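Local coordinates for protein guanine deaminase (PDB 6OHB) that catalyses the zinc-dependent hydrolytic deamination of guanine to xanthine and ammonia, the guanine-degrading step of purine metabolism, at residues A[83-88]-A[141-146]. Numbering follows the deposited sequence.
Sequences IHYPQS and FGTVHP. With ZN (zinc ion), chain E.
His84 NE2 is held by one strong bond, to the zinc ion at 1.9 Å; on the other side of the ring, ND1 steadies the imidazole by donating its N-H to a water lying in the ring plane, 2.7 Å from ND1 to the water oxygen. His82, His237 and Asp327 also bind the metal. The same water reaches weakly toward Gly142 O, so the second shell of the site is partly the backbone of 141-146. With CG anti to the carbonyl carbon (chi1 -64°), the His84 ring runs alongside the Phe141 side chain, CE1 lying over one face of the phenyl, 3.7 Å from Phe141 CD2, while the two planes meet obliquely at 42°.

Parallel strand pairing sets this register. Phe141 N donates to Ile83 O at 2.7 Å, nearly along the C=O axis, and Phe141 O receives Tyr85 N at 3.0 Å, in the carbonyl plane. Beyond the strand ends, where loops at the C-terminal side of the amidohydrolase barrel line the active site, Pro86, centre of an inverse gamma turn, brings CG to 4.0 Å from Thr143 CG2. Thr143 OG1 donates to a lone pair of His145 O at 2.6 Å, just before helix 146-158. A valine at Thr143 would probably loosen this loop, since the bond to His145 O would be lost.

His84 to Gln87 are probably substrate-binding, as in related enzymes. With ND1 committed as donor, NE2 presents its lone pair to zinc, and the water's pull on the N-H would probably make the imidazole a somewhat stronger ligand.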
ATOM      1  N   ILE A  83       2.637 -17.884  -3.356  1.00 40.53           N
ATOM      2  CA  ILE A  83       3.624 -16.993  -3.953  1.00 40.34           C
ATOM      3  C   ILE A  83       4.281 -17.733  -5.112  1.00 41.37           C
ATOM      4  O   ILE A  83       4.486 -18.949  -5.051  1.00 45.83           O
ATOM      5  CB  ILE A  83       4.639 -16.506  -2.892  1.00 47.74           C
ATOM      6  CG1 ILE A  83       5.651 -15.536  -3.504  1.00 45.05           C
ATOM      7  CG2 ILE A  83       5.322 -17.684  -2.195  1.00 38.80           C
ATOM      8  CD1 ILE A  83       6.530 -14.845  -2.477  1.00 42.73           C
ATOM      9  N   HIS A  84       4.574 -17.001  -6.186  1.00 41.79           N
ATOM     10  CA  HIS A  84       5.178 -17.555  -7.397  1.00 40.63           C
ATOM     11  C   HIS A  84       6.673 -17.213  -7.396  1.00 40.74           C
ATOM     12  O   HIS A  84       7.046 -16.039  -7.490  1.00 46.93           O
ATOM     13  CB  HIS A  84       4.479 -17.015  -8.654  1.00 40.35           C
ATOM     14  CG  HIS A  84       3.031 -17.409  -8.800  1.00 40.13           C
ATOM     15  ND1 HIS A  84       2.605 -18.364  -9.701  1.00 41.16           N
ATOM     16  CD2 HIS A  84       1.908 -16.923  -8.220  1.00 38.18           C
ATOM     17  CE1 HIS A  84       1.290 -18.476  -9.641  1.00 41.23           C
ATOM     18  NE2 HIS A  84       0.844 -17.621  -8.745  1.00 32.92           N
ATOM     19  N   TYR A  85       7.526 -18.237  -7.261  1.00 39.13           N
ATOM     20  CA  TYR A  85       8.977 -18.036  -7.292  1.00 43.15           C
ATOM     21  C   TYR A  85       9.500 -17.384  -8.574  1.00 49.89           C
ATOM     22  O   TYR A  85      10.283 -16.422  -8.471  1.00 43.22           O
ATOM     23  CB  TYR A  85       9.664 -19.382  -7.004  1.00 41.66           C
ATOM     24  CG  TYR A  85      10.953 -19.683  -7.752  1.00 46.26           C
ATOM     25  CD1 TYR A  85      12.097 -18.905  -7.575  1.00 46.19           C
ATOM     26  CD2 TYR A  85      11.036 -20.777  -8.612  1.00 48.92           C
ATOM     27  CE1 TYR A  85      13.271 -19.191  -8.251  1.00 43.44           C
ATOM     28  CE2 TYR A  85      12.211 -21.073  -9.290  1.00 47.36           C
ATOM     29  CZ  TYR A  85      13.323 -20.278  -9.106  1.00 52.62           C
ATOM     30  OH  TYR A  85      14.489 -20.572  -9.782  1.00 55.15           O
ATOM     31  N   PRO A  86       9.153 -17.848  -9.795  1.00 46.53           N
ATOM     32  CA  PRO A  86       9.807 -17.296 -10.994  1.00 52.82           C
ATOM     33  C   PRO A  86       9.135 -16.053 -11.562  1.00 52.91           C
ATOM     34  O   PRO A  86       8.945 -15.958 -12.779  1.00 65.73           O
ATOM     35  CB  PRO A  86       9.729 -18.461 -11.985  1.00 57.36           C
ATOM     36  CG  PRO A  86       8.425 -19.106 -11.658  1.00 54.30           C
ATOM     37  CD  PRO A  86       8.255 -18.968 -10.148  1.00 53.05           C
ATOM     38  N   GLN A  87       8.762 -15.096 -10.709  1.00 52.51           N
ATOM     39  CA  GLN A  87       8.013 -13.937 -11.182  1.00 52.50           C
ATOM     40  C   GLN A  87       8.414 -12.633 -10.504  1.00 58.35           C
ATOM     41  O   GLN A  87       7.704 -11.630 -10.664  1.00 52.58           O
ATOM     42  CB  GLN A  87       6.510 -14.165 -10.985  1.00 47.13           C
ATOM     43  CG  GLN A  87       5.899 -15.182 -11.933  1.00 47.15           C
ATOM     44  CD  GLN A  87       4.416 -15.355 -11.708  1.00 46.87           C
ATOM     45  OE1 GLN A  87       3.801 -14.597 -10.955  1.00 46.42           O
ATOM     46  NE2 GLN A  87       3.826 -16.345 -12.368  1.00 55.30           N
ATOM     47  N   SER A  88       9.524 -12.608  -9.760  1.00 55.52           N
ATOM     48  CA  SER A  88       9.880 -11.414  -8.999  1.00 52.76           C
ATOM     49  C   SER A  88      10.115 -10.209  -9.906  1.00 59.15           C
ATOM     50  O   SER A  88       9.771  -9.078  -9.544  1.00 56.74           O
ATOM     51  CB  SER A  88      11.120 -11.692  -8.148  1.00 44.13           C
ATOM     52  OG  SER A  88      10.888 -12.744  -7.226  1.00 55.39           O
ATOM     53  N   PHE A 141       4.649 -21.588  -5.694  1.00 46.49           N
ATOM     54  CA  PHE A 141       4.558 -22.076  -7.063  1.00 45.75           C
ATOM     55  C   PHE A 141       5.951 -22.119  -7.674  1.00 46.45           C
ATOM     56  O   PHE A 141       6.701 -21.140  -7.610  1.00 50.29           O
ATOM     57  CB  PHE A 141       3.646 -21.184  -7.898  1.00 49.28           C
ATOM     58  CG  PHE A 141       2.317 -21.804  -8.224  1.00 46.76           C
ATOM     59  CD1 PHE A 141       1.409 -22.079  -7.218  1.00 47.95           C
ATOM     60  CD2 PHE A 141       1.976 -22.105  -9.532  1.00 43.87           C
ATOM     61  CE1 PHE A 141       0.184 -22.641  -7.504  1.00 50.61           C
ATOM     62  CE2 PHE A 141       0.754 -22.666  -9.832  1.00 48.92           C
ATOM     63  CZ  PHE A 141      -0.148 -22.934  -8.818  1.00 52.60           C
ATOM     64  N   GLY A 142       6.302 -23.258  -8.254  1.00 46.51           N
ATOM     65  CA  GLY A 142       7.557 -23.380  -8.963  1.00 51.64           C
ATOM     66  C   GLY A 142       7.486 -23.059 -10.444  1.00 54.38           C
ATOM     67  O   GLY A 142       6.749 -22.170 -10.883  1.00 49.59           O
ATOM     68  N   THR A 143       8.266 -23.801 -11.221  1.00 62.65           N
ATOM     69  CA  THR A 143       8.272 -23.736 -12.668  1.00 62.50           C
ATOM     70  C   THR A 143       7.554 -24.949 -13.242  1.00 61.77           C
ATOM     71  O   THR A 143       7.106 -25.845 -12.521  1.00 58.70           O
ATOM     72  CB  THR A 143       9.715 -23.719 -13.175  1.00 65.93           C
ATOM     73  OG1 THR A 143      10.508 -24.590 -12.347  1.00 66.70           O
ATOM     74  CG2 THR A 143      10.292 -22.323 -13.117  1.00 62.56           C
ATOM     75  N   VAL A 144       7.433 -24.973 -14.567  1.00 57.03           N
ATOM     76  CA  VAL A 144       7.102 -26.235 -15.213  1.00 60.45           C
ATOM     77  C   VAL A 144       8.362 -27.083 -15.350  1.00 57.55           C
ATOM     78  O   VAL A 144       8.288 -28.313 -15.348  1.00 60.69           O
ATOM     79  CB  VAL A 144       6.430 -25.990 -16.572  1.00 66.04           C
ATOM     80  CG1 VAL A 144       5.648 -27.217 -16.997  1.00 64.21           C
ATOM     81  CG2 VAL A 144       5.529 -24.777 -16.500  1.00 62.47           C
ATOM     82  N   HIS A 145       9.529 -26.437 -15.421  1.00 60.50           N
ATOM     83  CA  HIS A 145      10.817 -27.113 -15.549  1.00 61.23           C
ATOM     84  C   HIS A 145      11.265 -27.649 -14.194  1.00 65.40           C
ATOM     85  O   HIS A 145      11.267 -26.901 -13.212  1.00 62.87           O
ATOM     86  CB  HIS A 145      11.875 -26.159 -16.087  1.00 63.58           C
ATOM     87  CG  HIS A 145      11.333 -25.103 -16.997  1.00 78.05           C
ATOM     88  ND1 HIS A 145      11.050 -25.336 -18.325  1.00 76.08           N
ATOM     89  CD2 HIS A 145      11.017 -23.806 -16.766  1.00 74.82           C
ATOM     90  CE1 HIS A 145      10.591 -24.226 -18.876  1.00 83.37           C
ATOM     91  NE2 HIS A 145      10.560 -23.283 -17.950  1.00 82.94           N
ATOM     92  N   PRO A 146      11.656 -28.924 -14.101  1.00 66.66           N
ATOM     93  CA  PRO A 146      12.080 -29.468 -12.798  1.00 61.14           C
ATOM     94  C   PRO A 146      13.382 -28.880 -12.279  1.00 58.89           C
ATOM     95  O   PRO A 146      13.599 -28.879 -11.058  1.00 59.95           O
ATOM     96  CB  PRO A 146      12.230 -30.974 -13.074  1.00 61.60           C
ATOM     97  CG  PRO A 146      11.648 -31.200 -14.459  1.00 60.99           C
ATOM     98  CD  PRO A 146      11.786 -29.908 -15.184  1.00 59.46           C
TER
HETATM   99 ZN    ZN E 501      -0.891 -17.070  -8.200  1.00 51.08          ZN
HETATM  100  O   HOH W   1       4.497 -19.673 -11.083  1.00 47.17           O